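Side-chain contact in predicted sugar phosphatases of the HAD superfamily (Cytophaga hutchinsonii, PDB 2HX1), which is probably a magnesium-dependent sugar phosphatase of the HAD superfamily, hydrolysing phosphate esters of sugars: residues 20-23 with 24-28. Numbering follows the deposited sequence.
Sequences DAFG and VLKTY. With MG (magnesium ion), chain E.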
ATOM      1  N   ASP A  20       7.079 -13.283  24.422  1.00 19.48           N
ATOM      2  CA  ASP A  20       7.707 -13.333  23.108  1.00 22.20           C
ATOM      3  C   ASP A  20       9.179 -13.730  23.330  1.00 22.99           C
ATOM      4  O   ASP A  20       9.711 -13.477  24.416  1.00 21.96           O
ATOM      5  CB  ASP A  20       7.601 -11.965  22.421  1.00 24.13           C
ATOM      6  CG  ASP A  20       8.354 -11.899  21.107  1.00 22.83           C
ATOM      7  OD1 ASP A  20       8.260 -12.840  20.307  1.00 22.32           O
ATOM      8  OD2 ASP A  20       9.051 -10.891  20.877  1.00 22.89           O
ATOM      9  N   ALA A  21       9.826 -14.364  22.343  1.00 22.57           N
ATOM     10  CA  ALA A  21      11.211 -14.841  22.534  1.00 23.56           C
ATOM     11  C   ALA A  21      12.192 -13.794  22.009  1.00 23.95           C
ATOM     12  O   ALA A  21      12.850 -13.151  22.799  1.00 23.83           O
ATOM     13  CB  ALA A  21      11.449 -16.195  21.905  1.00 22.99           C
ATOM     14  N   PHE A  22      12.240 -13.565  20.698  1.00 23.89           N
ATOM     15  CA  PHE A  22      13.247 -12.670  20.134  1.00 24.84           C
ATOM     16  C   PHE A  22      12.969 -11.204  20.482  1.00 24.50           C
ATOM     17  O   PHE A  22      11.836 -10.708  20.331  1.00 23.99           O
ATOM     18  CB  PHE A  22      13.412 -12.876  18.619  1.00 26.48           C
ATOM     19  CG  PHE A  22      14.323 -14.021  18.253  1.00 29.61           C
ATOM     20  CD1 PHE A  22      15.703 -13.876  18.303  1.00 37.17           C
ATOM     21  CD2 PHE A  22      13.802 -15.252  17.842  1.00 39.87           C
ATOM     22  CE1 PHE A  22      16.555 -14.948  17.963  1.00 39.28           C
ATOM     23  CE2 PHE A  22      14.649 -16.320  17.495  1.00 37.78           C
ATOM     24  CZ  PHE A  22      16.021 -16.161  17.549  1.00 35.70           C
ATOM     25  N   GLY A  23      14.009 -10.544  20.983  1.00 21.90           N
ATOM     26  CA  GLY A  23      13.951  -9.168  21.460  1.00 21.76           C
ATOM     27  C   GLY A  23      13.587  -9.014  22.912  1.00 22.55           C
ATOM     28  O   GLY A  23      13.563  -7.883  23.433  1.00 24.25           O
ATOM     29  N   VAL A  24      13.291 -10.139  23.550  1.00 22.33           N
ATOM     30  CA  VAL A  24      12.784 -10.199  24.917  1.00 22.58           C
ATOM     31  C   VAL A  24      13.621 -11.168  25.773  1.00 22.43           C
ATOM     32  O   VAL A  24      14.109 -10.798  26.840  1.00 23.44           O
ATOM     33  CB  VAL A  24      11.313 -10.657  24.910  1.00 20.72           C
ATOM     34  CG1 VAL A  24      10.740 -10.735  26.327  1.00 15.32           C
ATOM     35  CG2 VAL A  24      10.455  -9.711  24.009  1.00 24.06           C
ATOM     36  N   LEU A  25      13.759 -12.403  25.320  1.00 23.73           N
ATOM     37  CA  LEU A  25      14.522 -13.428  26.041  1.00 25.53           C
ATOM     38  C   LEU A  25      15.904 -13.619  25.438  1.00 28.67           C
ATOM     39  O   LEU A  25      16.840 -14.018  26.131  1.00 28.35           O
ATOM     40  CB  LEU A  25      13.815 -14.780  26.002  1.00 22.44           C
ATOM     41  CG  LEU A  25      12.428 -14.907  26.626  1.00 24.62           C
ATOM     42  CD1 LEU A  25      11.944 -16.349  26.468  1.00 16.91           C
ATOM     43  CD2 LEU A  25      12.423 -14.463  28.078  1.00 15.43           C
ATOM     44  N   LYS A  26      16.016 -13.358  24.142  1.00 30.79           N
ATOM     45  CA  LYS A  26      17.255 -13.585  23.412  1.00 32.98           C
ATOM     46  C   LYS A  26      17.320 -12.668  22.200  1.00 33.08           C
ATOM     47  O   LYS A  26      16.305 -12.087  21.803  1.00 29.89           O
ATOM     48  CB  LYS A  26      17.374 -15.058  23.011  1.00 32.21           C
ATOM     49  CG  LYS A  26      16.282 -15.558  22.081  1.00 34.49           C
ATOM     50  CD  LYS A  26      16.500 -17.038  21.762  1.00 36.05           C
ATOM     51  CE  LYS A  26      15.475 -17.573  20.788  1.00 44.68           C
ATOM     52  NZ  LYS A  26      15.855 -18.910  20.247  1.00 48.41           N
ATOM     53  N   THR A  27      18.527 -12.537  21.645  1.00 34.61           N
ATOM     54  CA  THR A  27      18.825 -11.641  20.521  1.00 36.28           C
ATOM     55  C   THR A  27      19.786 -12.354  19.577  1.00 38.53           C
ATOM     56  O   THR A  27      19.987 -13.567  19.702  1.00 40.04           O
ATOM     57  CB  THR A  27      19.488 -10.343  20.969  1.00 36.74           C
ATOM     58  OG1 THR A  27      20.702 -10.639  21.692  1.00 38.92           O
ATOM     59  CG2 THR A  27      18.545  -9.545  21.834  1.00 37.86           C
ATOM     60  N   TYR A  28      20.352 -11.614  18.628  1.00 39.86           N
ATOM     61  CA  TYR A  28      21.265 -12.203  17.631  1.00 42.33           C
ATOM     62  C   TYR A  28      22.429 -12.983  18.256  1.00 44.03           C
ATOM     63  O   TYR A  28      22.805 -14.048  17.761  1.00 44.27           O
ATOM     64  CB  TYR A  28      21.812 -11.149  16.665  1.00 42.08           C
ATOM     65  CG  TYR A  28      22.472  -9.965  17.304  1.00 37.18           C
ATOM     66  CD1 TYR A  28      21.732  -8.869  17.699  1.00 36.92           C
ATOM     67  CD2 TYR A  28      23.849  -9.932  17.486  1.00 42.60           C
ATOM     68  CE1 TYR A  28      22.342  -7.757  18.274  1.00 42.91           C
ATOM     69  CE2 TYR A  28      24.483  -8.829  18.061  1.00 38.87           C
ATOM     70  CZ  TYR A  28      23.721  -7.745  18.455  1.00 43.88           C
ATOM     71  OH  TYR A  28      24.339  -6.651  19.037  1.00 51.94           O
TER
HETATM   72 MG    MG E 300      10.141 -10.027  19.489  1.00 20.52          MG
HETATM   73  O   HOH W   1       9.995 -11.811  18.485  1.00 16.52           O
HETATM   74  O   HOH W   2       8.218  -9.469  18.706  1.00 20.67           O
HETATM   75  O   HOH W   3      11.275  -9.258  18.036  1.00 20.47           O
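Three successive backbone N-H groups, of V24, L25 and K26, converge on one carbonyl oxygen, A21 O. The bond from L25 N is short and straight (2.8 Å to A21 O, 170° at the hydrogen) and lies in the carbonyl plane. V24 N comes in at 3.1 Å from A21 O, tilted from that plane, and K26 N adds a weak third bond. In return G23 N donates to K26 O at 2.9 Å, almost head-on to the carbonyl; together with the weak bond from K26 N to A21 O, this bridges the backbones of F22 and K26. This turn follows strand 16-19 and leads into the hairpin of strands 26-27 and 30-31, in the positions of the squiggle and the flap of HAD phosphatases; F22 stands where motif I, DxD, usually has its second aspartate. Its carbonyl still serves the metal: magnesium is held by F22 O and D20 OD2, each at 2.0 Å, with three waters and D233. The other carboxylate oxygen, D20 OD1, takes a hydrogen bond from a metal-bound water and a salt bridge from K204. V24 CG2 packs against D20 OD2 at 3.6 Å, a methyl beside the metal-binding oxygen. The K26 side chain crosses the F22 ring: with CG between backbone N and carbonyl carbon (chi1 62°) and the chain extended beyond, CE lies over one face, 3.8 Å from the F22 ring centroid, a CH-pi contact. An alanine here, lacking CE and the ammonium group, would probably leave that face of the phenyl ring without its methylene cover and Y67 without its cation-pi partner. T27 O meets the same ring at its edge, 4.1 Å from F22 CE1.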